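Local coordinates for ATP-dependent helicase FUN30 (Saccharomyces cerevisiae S288c, PDB 5GN1), which hydrolyses ATP to remodel nucleosomes in DNA repair and heterochromatin organisation, the chain here being the C-terminal part of its SNF2-family ATPase, at residues E75-I80 against L351-Y356; K64-E69 against K109-P114; N269-N274 against V298-E303; H50-Y55 against N305-I310. All blocks are in the same frame, centred on the assembly; numbering follows the deposited sequence.

Interaction 1. Residues E75-I80 against L351-Y356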
# COMPACT_ATOMS: atom_id res chain seq x y z
N GLU A 75 -3.04 -21.20 -12.65
CA GLU A 75 -2.31 -22.44 -12.41
C GLU A 75 -2.63 -23.02 -11.04
O GLU A 75 -2.74 -24.25 -10.89
CB GLU A 75 -0.81 -22.19 -12.55
CG GLU A 75 -0.41 -21.79 -13.95
CD GLU A 75 0.97 -21.18 -14.01
OE1 GLU A 75 1.59 -20.98 -12.94
OE2 GLU A 75 1.43 -20.90 -15.13
N HIS A 76 -2.81 -22.15 -10.04
CA HIS A 76 -3.17 -22.61 -8.70
C HIS A 76 -4.59 -23.16 -8.67
O HIS A 76 -4.84 -24.22 -8.09
CB HIS A 76 -2.99 -21.45 -7.69
CG HIS A 76 -3.47 -21.76 -6.30
ND1 HIS A 76 -4.60 -21.18 -5.77
CD2 HIS A 76 -2.96 -22.55 -5.32
CE1 HIS A 76 -4.78 -21.62 -4.53
NE2 HIS A 76 -3.80 -22.44 -4.24
N LYS A 77 -5.50 -22.47 -9.29
CA LYS A 77 -6.88 -22.89 -9.27
C LYS A 77 -7.16 -24.18 -10.04
O LYS A 77 -8.05 -24.91 -9.71
CB LYS A 77 -7.77 -21.76 -9.69
CG LYS A 77 -9.23 -21.99 -9.44
CD LYS A 77 -9.58 -21.92 -7.99
CE LYS A 77 -11.02 -22.32 -7.84
NZ LYS A 77 -11.44 -22.44 -6.45
N ARG A 78 -6.38 -24.45 -11.04
CA ARG A 78 -6.55 -25.69 -11.79
C ARG A 78 -5.97 -26.88 -11.02
O ARG A 78 -6.55 -27.97 -11.04
CB ARG A 78 -5.92 -25.56 -13.17
CG ARG A 78 -6.71 -24.64 -14.11
CD ARG A 78 -6.31 -24.85 -15.56
NE ARG A 78 -4.90 -24.55 -15.77
CZ ARG A 78 -4.44 -23.41 -16.28
NH1 ARG A 78 -5.29 -22.45 -16.66
NH2 ARG A 78 -3.13 -23.23 -16.43
N MET A 79 -4.82 -26.68 -10.37
CA MET A 79 -4.34 -27.65 -9.38
C MET A 79 -5.41 -27.94 -8.34
O MET A 79 -5.79 -29.09 -8.13
CB MET A 79 -3.06 -27.13 -8.72
CG MET A 79 -2.65 -27.89 -7.47
SD MET A 79 -1.02 -27.35 -6.97
CE MET A 79 -1.42 -25.82 -6.08
N ILE A 80 -5.93 -26.89 -7.70
CA ILE A 80 -6.90 -27.03 -6.62
C ILE A 80 -8.11 -27.85 -7.03
O ILE A 80 -8.77 -28.47 -6.18
CB ILE A 80 -7.29 -25.62 -6.11
CG1 ILE A 80 -6.23 -25.13 -5.15
CG2 ILE A 80 -8.64 -25.61 -5.43
CD1 ILE A 80 -6.12 -26.00 -3.92
N LEU A 351 -12.88 -14.83 -3.03
CA LEU A 351 -12.34 -13.87 -3.99
C LEU A 351 -11.58 -14.58 -5.10
O LEU A 351 -11.70 -14.20 -6.28
CB LEU A 351 -11.46 -12.85 -3.28
CG LEU A 351 -12.29 -11.77 -2.56
CD1 LEU A 351 -11.46 -10.95 -1.57
CD2 LEU A 351 -12.94 -10.86 -3.61
N GLU A 352 -10.81 -15.61 -4.76
CA GLU A 352 -10.09 -16.35 -5.80
C GLU A 352 -11.06 -17.04 -6.76
O GLU A 352 -10.81 -17.08 -7.97
CB GLU A 352 -9.13 -17.37 -5.17
CG GLU A 352 -8.19 -17.96 -6.20
CD GLU A 352 -7.39 -19.14 -5.69
OE1 GLU A 352 -7.81 -19.80 -4.73
OE2 GLU A 352 -6.32 -19.39 -6.28
N ASP A 353 -12.14 -17.56 -6.24
CA ASP A 353 -13.10 -18.21 -7.09
C ASP A 353 -13.73 -17.20 -8.07
O ASP A 353 -13.78 -17.45 -9.23
CB ASP A 353 -14.20 -18.86 -6.29
CG ASP A 353 -13.72 -20.04 -5.45
OD1 ASP A 353 -12.63 -20.50 -5.64
OD2 ASP A 353 -14.45 -20.47 -4.59
N ILE A 354 -14.17 -16.06 -7.57
CA ILE A 354 -14.82 -15.04 -8.40
C ILE A 354 -13.88 -14.59 -9.51
O ILE A 354 -14.27 -14.51 -10.68
CB ILE A 354 -15.26 -13.85 -7.52
CG1 ILE A 354 -16.36 -14.32 -6.57
CG2 ILE A 354 -15.71 -12.67 -8.38
CD1 ILE A 354 -16.66 -13.35 -5.50
N ILE A 355 -12.62 -14.32 -9.17
CA ILE A 355 -11.64 -13.94 -10.17
C ILE A 355 -11.49 -15.04 -11.22
O ILE A 355 -11.41 -14.77 -12.43
CB ILE A 355 -10.30 -13.61 -9.49
CG1 ILE A 355 -10.43 -12.25 -8.78
CG2 ILE A 355 -9.18 -13.58 -10.50
CD1 ILE A 355 -9.41 -12.05 -7.70
N TYR A 356 -11.47 -16.30 -10.78
CA TYR A 356 -11.30 -17.42 -11.69
C TYR A 356 -12.52 -17.59 -12.60
O TYR A 356 -12.37 -17.82 -13.80
CB TYR A 356 -11.03 -18.70 -10.90
CG TYR A 356 -10.72 -19.90 -11.76
CD1 TYR A 356 -9.47 -20.04 -12.37
CD2 TYR A 356 -11.66 -20.90 -11.97
CE1 TYR A 356 -9.17 -21.14 -13.15
CE2 TYR A 356 -11.38 -22.00 -12.76
CZ TYR A 356 -10.13 -22.12 -13.35
OH TYR A 356 -9.84 -23.21 -14.14

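Interaction 2. Residues K64-E69 against K109-P114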
# COMPACT_ATOMS: atom_id res chain seq x y z
N LYS A 64 1.44 -5.66 -16.34
CA LYS A 64 2.34 -6.81 -16.46
C LYS A 64 2.41 -7.61 -15.16
O LYS A 64 2.31 -8.85 -15.17
CB LYS A 64 3.74 -6.34 -16.87
CG LYS A 64 3.84 -5.91 -18.33
CD LYS A 64 5.29 -5.93 -18.82
CE LYS A 64 5.44 -5.29 -20.20
NZ LYS A 64 6.86 -5.29 -20.66
N ILE A 65 2.57 -6.91 -14.03
CA ILE A 65 2.64 -7.58 -12.73
C ILE A 65 1.32 -8.26 -12.41
O ILE A 65 1.29 -9.42 -11.96
CB ILE A 65 3.03 -6.57 -11.63
CG1 ILE A 65 4.44 -6.03 -11.85
CG2 ILE A 65 2.87 -7.19 -10.25
CD1 ILE A 65 4.81 -4.88 -10.92
N TYR A 66 0.20 -7.56 -12.62
CA TYR A 66 -1.11 -8.14 -12.33
C TYR A 66 -1.35 -9.40 -13.17
O TYR A 66 -1.83 -10.42 -12.65
CB TYR A 66 -2.21 -7.09 -12.59
CG TYR A 66 -3.52 -7.37 -11.90
CD1 TYR A 66 -4.47 -8.19 -12.48
CD2 TYR A 66 -3.81 -6.80 -10.66
CE1 TYR A 66 -5.67 -8.45 -11.84
CE2 TYR A 66 -5.00 -7.05 -10.03
CZ TYR A 66 -5.93 -7.88 -10.62
OH TYR A 66 -7.12 -8.15 -9.99
N ASP A 67 -1.03 -9.35 -14.46
CA ASP A 67 -1.26 -10.48 -15.35
C ASP A 67 -0.43 -11.70 -14.92
O ASP A 67 -0.91 -12.83 -14.98
CB ASP A 67 -0.92 -10.11 -16.79
CG ASP A 67 -1.97 -9.19 -17.44
OD1 ASP A 67 -3.10 -9.07 -16.92
OD2 ASP A 67 -1.64 -8.59 -18.50
N LYS A 68 0.82 -11.47 -14.48
CA LYS A 68 1.63 -12.56 -13.94
C LYS A 68 0.95 -13.22 -12.75
O LYS A 68 0.91 -14.45 -12.64
CB LYS A 68 3.01 -12.04 -13.51
CG LYS A 68 4.06 -11.99 -14.59
CD LYS A 68 5.40 -11.50 -14.03
CE LYS A 68 5.27 -10.15 -13.31
NZ LYS A 68 6.57 -9.44 -13.09
N GLU A 69 0.43 -12.41 -11.82
CA GLU A 69 -0.26 -12.97 -10.66
C GLU A 69 -1.52 -13.72 -11.07
O GLU A 69 -1.86 -14.75 -10.47
CB GLU A 69 -0.62 -11.86 -9.66
CG GLU A 69 0.57 -11.27 -8.95
CD GLU A 69 1.34 -12.30 -8.13
OE1 GLU A 69 0.70 -13.23 -7.57
OE2 GLU A 69 2.58 -12.20 -8.08
N LYS A 109 -1.82 -5.69 -3.90
CA LYS A 109 -0.63 -4.85 -4.01
C LYS A 109 -0.39 -4.39 -5.44
O LYS A 109 0.03 -3.25 -5.67
CB LYS A 109 0.58 -5.62 -3.47
CG LYS A 109 0.53 -5.81 -1.97
CD LYS A 109 1.65 -6.74 -1.50
CE LYS A 109 1.78 -6.69 0.01
NZ LYS A 109 2.82 -7.65 0.46
N ALA A 110 -0.61 -5.27 -6.42
CA ALA A 110 -0.40 -4.87 -7.81
C ALA A 110 -1.38 -3.78 -8.24
O ALA A 110 -1.04 -2.92 -9.06
CB ALA A 110 -0.50 -6.09 -8.73
N SER A 111 -2.60 -3.78 -7.68
CA SER A 111 -3.54 -2.69 -7.92
C SER A 111 -3.07 -1.36 -7.33
O SER A 111 -3.63 -0.31 -7.68
CB SER A 111 -4.90 -3.04 -7.32
OG SER A 111 -5.35 -4.32 -7.72
N LEU A 112 -2.09 -1.37 -6.41
CA LEU A 112 -1.64 -0.17 -5.71
C LEU A 112 -0.37 0.43 -6.30
O LEU A 112 -0.35 1.63 -6.60
CB LEU A 112 -1.39 -0.50 -4.22
CG LEU A 112 -2.64 -0.99 -3.52
CD1 LEU A 112 -2.37 -1.38 -2.05
CD2 LEU A 112 -3.74 0.07 -3.64
N HIS A 113 0.70 -0.36 -6.43
CA HIS A 113 1.99 0.20 -6.81
C HIS A 113 3.00 -0.87 -7.22
O HIS A 113 3.20 -1.85 -6.49
CB HIS A 113 2.56 1.03 -5.65
CG HIS A 113 3.46 2.12 -6.11
ND1 HIS A 113 4.67 1.87 -6.71
CD2 HIS A 113 3.32 3.47 -6.08
CE1 HIS A 113 5.24 3.02 -7.04
NE2 HIS A 113 4.43 4.00 -6.67
N PRO A 114 3.65 -0.70 -8.38
CA PRO A 114 4.70 -1.66 -8.79
C PRO A 114 5.81 -1.82 -7.78
O PRO A 114 6.40 -2.91 -7.71
CB PRO A 114 5.24 -1.05 -10.09
CG PRO A 114 4.07 -0.29 -10.66
CD PRO A 114 3.28 0.23 -9.46

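Interaction 3. Residues N269-N274 against V298-E303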
# COMPACT_ATOMS: atom_id res chain seq x y z
N ASN A 269 -8.42 13.25 16.95
CA ASN A 269 -9.32 14.28 16.45
C ASN A 269 -8.57 15.14 15.44
O ASN A 269 -7.66 15.88 15.82
CB ASN A 269 -9.86 15.12 17.61
CG ASN A 269 -10.95 16.07 17.18
OD1 ASN A 269 -10.82 16.76 16.17
ND2 ASN A 269 -12.04 16.11 17.93
N LEU A 270 -8.97 15.08 14.17
CA LEU A 270 -8.26 15.79 13.10
C LEU A 270 -9.21 16.68 12.31
O LEU A 270 -9.17 16.71 11.08
CB LEU A 270 -7.55 14.79 12.17
CG LEU A 270 -6.46 13.97 12.86
CD1 LEU A 270 -5.94 12.81 12.02
CD2 LEU A 270 -5.34 14.89 13.26
N VAL A 271 -10.05 17.47 13.00
CA VAL A 271 -11.06 18.26 12.31
C VAL A 271 -10.48 19.44 11.55
O VAL A 271 -11.20 20.14 10.84
CB VAL A 271 -12.18 18.76 13.25
CG1 VAL A 271 -12.96 17.58 13.84
CG2 VAL A 271 -11.64 19.67 14.33
N CYS A 272 -9.17 19.68 11.66
CA CYS A 272 -8.60 20.74 10.83
C CYS A 272 -8.47 20.34 9.37
O CYS A 272 -8.12 21.18 8.54
CB CYS A 272 -7.24 21.18 11.38
SG CYS A 272 -6.06 19.84 11.61
N ALA A 273 -8.73 19.07 9.03
CA ALA A 273 -8.86 18.64 7.64
C ALA A 273 -10.33 18.37 7.35
O ALA A 273 -11.05 17.87 8.22
CB ALA A 273 -8.05 17.36 7.39
N ASN A 274 -10.79 18.69 6.13
CA ASN A 274 -12.15 18.32 5.73
C ASN A 274 -12.16 17.47 4.46
O ASN A 274 -13.19 17.37 3.80
CB ASN A 274 -13.06 19.55 5.57
CG ASN A 274 -12.66 20.45 4.41
OD1 ASN A 274 -11.50 20.83 4.26
ND2 ASN A 274 -13.64 20.82 3.58
N VAL A 298 -17.46 15.73 15.93
CA VAL A 298 -17.82 16.94 16.65
C VAL A 298 -16.63 17.89 16.69
O VAL A 298 -15.50 17.49 16.99
CB VAL A 298 -18.31 16.59 18.06
CG1 VAL A 298 -18.66 17.85 18.84
CG2 VAL A 298 -19.51 15.66 17.98
N GLY A 299 -16.88 19.15 16.35
CA GLY A 299 -15.83 20.14 16.21
C GLY A 299 -15.56 20.52 14.78
O GLY A 299 -15.02 21.61 14.52
N GLN A 300 -15.91 19.65 13.83
CA GLN A 300 -15.73 19.93 12.42
C GLN A 300 -16.72 21.01 11.98
O GLN A 300 -17.91 20.93 12.28
CB GLN A 300 -15.95 18.66 11.60
CG GLN A 300 -15.95 18.88 10.11
CD GLN A 300 -14.59 19.34 9.58
OE1 GLN A 300 -14.43 20.50 9.21
NE2 GLN A 300 -13.61 18.42 9.53
N THR A 301 -16.22 22.02 11.27
CA THR A 301 -17.06 23.12 10.84
C THR A 301 -17.37 23.09 9.35
O THR A 301 -18.20 23.88 8.90
CB THR A 301 -16.41 24.47 11.18
OG1 THR A 301 -15.21 24.63 10.41
CG2 THR A 301 -16.07 24.55 12.66
N LYS A 302 -16.73 22.23 8.58
CA LYS A 302 -16.97 22.17 7.15
C LYS A 302 -17.53 20.80 6.78
O LYS A 302 -17.42 19.84 7.54
CB LYS A 302 -15.68 22.45 6.38
CG LYS A 302 -15.04 23.78 6.75
CD LYS A 302 -13.77 24.00 5.96
CE LYS A 302 -13.08 25.31 6.35
NZ LYS A 302 -11.81 25.48 5.60
N GLU A 303 -18.14 20.73 5.59
CA GLU A 303 -18.52 19.43 5.05
C GLU A 303 -17.25 18.64 4.73
O GLU A 303 -16.26 19.20 4.27
CB GLU A 303 -19.38 19.59 3.79
CG GLU A 303 -20.81 20.09 4.11
CD GLU A 303 -21.72 20.19 2.88
OE1 GLU A 303 -21.39 19.62 1.81
OE2 GLU A 303 -22.78 20.84 2.99
O HOH W 1 -13.63 18.68 18.31
O HOH W 2 -12.07 21.34 8.52
O HOH W 3 -13.23 22.38 11.58

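Interaction 4. Residues H50-Y55 against N305-I310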
# COMPACT_ATOMS: atom_id res chain seq x y z
N HIS A 50 -19.67 13.45 2.63
CA HIS A 50 -19.99 12.90 1.32
C HIS A 50 -18.88 11.96 0.88
O HIS A 50 -17.70 12.34 0.89
CB HIS A 50 -20.18 14.01 0.28
CG HIS A 50 -21.22 15.04 0.66
ND1 HIS A 50 -22.57 14.79 0.61
CD2 HIS A 50 -21.09 16.33 1.06
CE1 HIS A 50 -23.24 15.88 0.97
NE2 HIS A 50 -22.36 16.82 1.26
N THR A 51 -19.24 10.73 0.49
CA THR A 51 -18.26 9.74 0.05
C THR A 51 -18.33 9.56 -1.46
O THR A 51 -19.42 9.56 -2.05
CB THR A 51 -18.48 8.40 0.77
OG1 THR A 51 -19.82 7.95 0.55
CG2 THR A 51 -18.26 8.58 2.26
N HIS A 52 -17.17 9.41 -2.09
CA HIS A 52 -17.06 9.31 -3.53
C HIS A 52 -16.10 8.17 -3.86
O HIS A 52 -15.27 7.78 -3.04
CB HIS A 52 -16.51 10.61 -4.17
CG HIS A 52 -17.08 11.87 -3.58
ND1 HIS A 52 -18.22 12.47 -4.05
CD2 HIS A 52 -16.64 12.65 -2.56
CE1 HIS A 52 -18.47 13.56 -3.35
NE2 HIS A 52 -17.53 13.69 -2.43
N ILE A 53 -16.20 7.66 -5.08
CA ILE A 53 -15.26 6.68 -5.62
C ILE A 53 -14.52 7.34 -6.77
O ILE A 53 -15.14 7.96 -7.64
CB ILE A 53 -15.97 5.40 -6.11
CG1 ILE A 53 -16.78 4.73 -4.99
CG2 ILE A 53 -14.97 4.45 -6.80
CD1 ILE A 53 -16.00 4.37 -3.77
N GLN A 54 -13.20 7.23 -6.78
CA GLN A 54 -12.40 7.71 -7.89
C GLN A 54 -11.72 6.52 -8.53
O GLN A 54 -10.93 5.83 -7.87
CB GLN A 54 -11.36 8.74 -7.44
CG GLN A 54 -10.41 9.17 -8.55
CD GLN A 54 -11.12 9.81 -9.73
OE1 GLN A 54 -11.66 10.90 -9.62
NE2 GLN A 54 -11.09 9.13 -10.89
N TYR A 55 -12.03 6.25 -9.79
CA TYR A 55 -11.47 5.09 -10.46
C TYR A 55 -10.10 5.40 -11.03
O TYR A 55 -9.82 6.51 -11.47
CB TYR A 55 -12.43 4.58 -11.54
CG TYR A 55 -13.61 3.83 -10.96
CD1 TYR A 55 -13.44 2.58 -10.36
CD2 TYR A 55 -14.90 4.36 -10.99
CE1 TYR A 55 -14.50 1.89 -9.81
CE2 TYR A 55 -15.98 3.67 -10.44
CZ TYR A 55 -15.77 2.42 -9.86
OH TYR A 55 -16.81 1.69 -9.31
N ASN A 305 -15.36 15.67 2.66
CA ASN A 305 -15.43 14.92 1.41
C ASN A 305 -14.44 13.76 1.47
O ASN A 305 -13.26 13.95 1.76
CB ASN A 305 -15.13 15.81 0.22
CG ASN A 305 -16.33 16.66 -0.17
OD1 ASN A 305 -16.43 17.83 0.21
ND2 ASN A 305 -17.25 16.06 -0.92
N ILE A 306 -14.94 12.56 1.21
CA ILE A 306 -14.17 11.33 1.34
C ILE A 306 -14.12 10.65 -0.02
O ILE A 306 -15.15 10.44 -0.65
CB ILE A 306 -14.78 10.40 2.41
CG1 ILE A 306 -14.78 11.09 3.77
CG2 ILE A 306 -14.05 9.07 2.48
CD1 ILE A 306 -16.09 11.04 4.45
N THR A 307 -12.91 10.32 -0.48
CA THR A 307 -12.73 9.71 -1.79
C THR A 307 -11.94 8.41 -1.64
O THR A 307 -10.84 8.41 -1.07
CB THR A 307 -12.03 10.67 -2.76
OG1 THR A 307 -12.82 11.86 -2.90
CG2 THR A 307 -11.83 10.01 -4.14
N THR A 308 -12.50 7.31 -2.14
CA THR A 308 -11.82 6.02 -2.15
C THR A 308 -11.28 5.75 -3.55
O THR A 308 -12.03 5.84 -4.53
CB THR A 308 -12.76 4.90 -1.72
OG1 THR A 308 -13.22 5.16 -0.39
CG2 THR A 308 -12.02 3.55 -1.72
N LEU A 309 -9.98 5.47 -3.64
CA LEU A 309 -9.33 5.17 -4.90
C LEU A 309 -9.53 3.70 -5.22
O LEU A 309 -9.24 2.84 -4.40
CB LEU A 309 -7.83 5.46 -4.82
CG LEU A 309 -7.44 6.88 -4.43
CD1 LEU A 309 -5.93 7.08 -4.56
CD2 LEU A 309 -8.20 7.85 -5.30
N ILE A 310 -10.02 3.41 -6.43
CA ILE A 310 -10.35 2.05 -6.84
C ILE A 310 -9.78 1.82 -8.23
O ILE A 310 -10.15 2.52 -9.18
CB ILE A 310 -11.86 1.79 -6.83
CG1 ILE A 310 -12.39 1.87 -5.41
CG2 ILE A 310 -12.18 0.42 -7.47
CD1 ILE A 310 -13.80 1.31 -5.22
O HOH W 4 -15.21 6.54 -0.38

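Interaction 1. Residues E75-I80 against L351-Y356
His76 and Glu352 meet through a short hydrogen bond, the first of two polar contacts here. His76 ND1 donates to Glu352 OE2 at 2.5 Å, meeting the carboxylate on its syn lone pair, the side facing the other oxygen. Ring and carboxylate are nearly coplanar, and OE2 lies in the imidazole plane, at its edge, with a moderately bent N-H...O of 153°. Glu352 suits this place because its chain is extended beyond CG and spans the gap between the helices. Such a buried carboxylate would probably favour a protonated, positively charged imidazole. Beside it, Lys77 NZ forms a salt bridge with Asp353 OD1; the modelled separation of 2.4 Å is very short, and its exact value is doubtful.

The apolar contact uses the lower part of the same lysine. CG stands anti to the backbone N (chi1 -168°), which sets it over the centre of the Tyr356 ring, 3.5 Å from the centroid: a CH-pi contact. The chain then bends at chi2 and carries on to the ammonium group, so one long, amphipathic residue serves both the aromatic face and the acid. At the far end of the tyrosine, Arg78 CG packs against OH at 3.4 Å.

The contact joins helix 60-82 to the C-terminal helix 345-359, whose local axes cross at -106° and approach to 11.0 Å. Helix 100-110 lies against both, through Leu103 on His76 and Ser100 on Glu352, while helix 315-322 packs on Leu351, Ile354 and Ile355.

Interaction 2. Residues K64-E69 against K109-P114
Ala110 CB is met by two neighbouring side chains of helix 60-82. It lies 3.9 Å from Ile65 CG2 and equally 3.9 Å from Tyr66 CD2, and the short methyl suits the close approach of the backbones, the CA atoms of Tyr66 and Ala110 being 5.6 Å apart. Ile65 divides its two branches between two partners. Its CG2 lies anti to the backbone N and meets the alanine, whereas CG1 (chi1 -65°) lies anti to the carbonyl carbon and carries CD1 out to Pro114, touching CB at 3.9 Å. The isoleucine and proline side chains cross at about a right angle. Being beta-branched, Ile65 can touch Ala110 and Pro114 at once.

This is buried helix-to-helix packing within the SNF2-related part of the chain, where helix 60-82 meets the last part of helix 100-110 and the turn after it. Here Lys109 O accepts from both Leu112 N and His113 N as the chain turns away toward Pro114.

Tyr66 has CG anti to the backbone N, chi1 -160°, which turns CG so that the CD2-CE2 side of the ring comes to Ala110 and Ser111. Ser111 OG sits at the ring edge, near its plane, 3.6 Å from CE2. The serine hydroxyl bonds to Leu107 O, four residues earlier, a common way for a buried serine to satisfy its polar group. At the other end of the tyrosine, the phenol OH accepts from Ile315 N of helix 315-322.

Interaction 3. Residues N269-N274 against V298-E303
Gln300 reaches across to the turn at Val271 and Ala273, where its NE2 donates to Ala273 O at 2.9 Å. The acceptor lies close to the amide plane, although the donor is tilted 32° from the carbonyl plane. Nearer the backbone, the aliphatic part of Gln300 slides past Val271 in the opposite direction, with Val271 CG1 3.9 Å from Gln300 CB. A second amide bonds further along: Asn274 ND2 donates to Glu303 O at 3.2 Å, nearly along the C=O axis. Its CG occupies the crowded position between backbone N and carbonyl carbon (chi1 67°), and Lys302 CB and CD pack against the same amide.

Gln300 OE1 accepts from Lys302 N at 2.9 Å, and NE2 also bonds to Ala295 O, so both ends of the amide are fixed and its orientation is set. A type I turn from Leu270 to Ala273 presents the carbonyls. Water 1 accepts from Asn269 ND2 and donates to Val298 O, bridging the segments where the side chain falls short. Gly299 has a positive phi of 107° that would press a CB against the preceding carbonyl, hence glycine.

Tyr249 OH, from helix 241-250, bonds to the backbone of Asn269 and Val271. The loops, probably the ends of helicase motifs V and VI, enter the N-terminal ends of adjacent parallel strands, 275-278 and 304-311, at one end of the RecA-like sheet.

Interaction 4. Residues H50-Y55 against N305-I310
Strands 49-56 and 304-311 run side by side as a parallel pair in the central sheet of the RecA-like lobe, their short segments at 26°. Five backbone hydrogen bonds follow the usual parallel pattern, His52 and Gln54 each giving N and O to the residues flanking their partners, and His50 its O: Ile306 N to His50 O, His52 N to Ile306 O at 2.7 Å, Thr308 N to His52 O, Gln54 N to Thr308 O, and Ile310 N to Gln54 O.

On the face carrying His52, Asn305 ND2 donates to His52 NE2 at 2.8 Å. Ring and amide are nearly coplanar, 18° apart, and the donor lies in the ring plane, consistent with NE2 carrying no proton. Asparagine suits this place: its short side chain brings an N-H donor to the ring edge, the two crossing obliquely.

On the more apolar face, Ile53 CG2 touches Ile310 CD1 at 3.7 Å, and Tyr55 CE1 lies 3.6 Å from Ile310 CG2, the latter two side chains pointing the same way. Ile53 CG2 also sits over one face of the Tyr55 ring, toward its rim. Beta-branched isoleucine and threonine fit such extended strands. His320 of helix 315-322 packs on Ile53 and Ile310. Strand 275-278 flanks the other side of 304-311, leaving 49-56 outermost in a six-stranded parallel sheet, as in the alpha/beta fold of P-loop helicase lobes.

How the interactions relate
From the N terminus, strand 49-56 comes first and pairs with 304-311 in interaction 4, closing a loop of about 250 residues. Helix 60-82 follows directly: its early turns enter interaction 2, a short loop nested inside interaction 4, and its later turns meet the C-terminal helix in interaction 1. Interaction 1 crosses both interactions 2 and 4 along the chain, its centre about 17 Å from that of interaction 2. Interaction 3 is nested within interactions 1 and 4 and touches the latter, since Asn274 and Asn305 share a backbone bond. Together they tie the N-terminal strand and helices to the sheet and C-terminal helix of the helicase lobe.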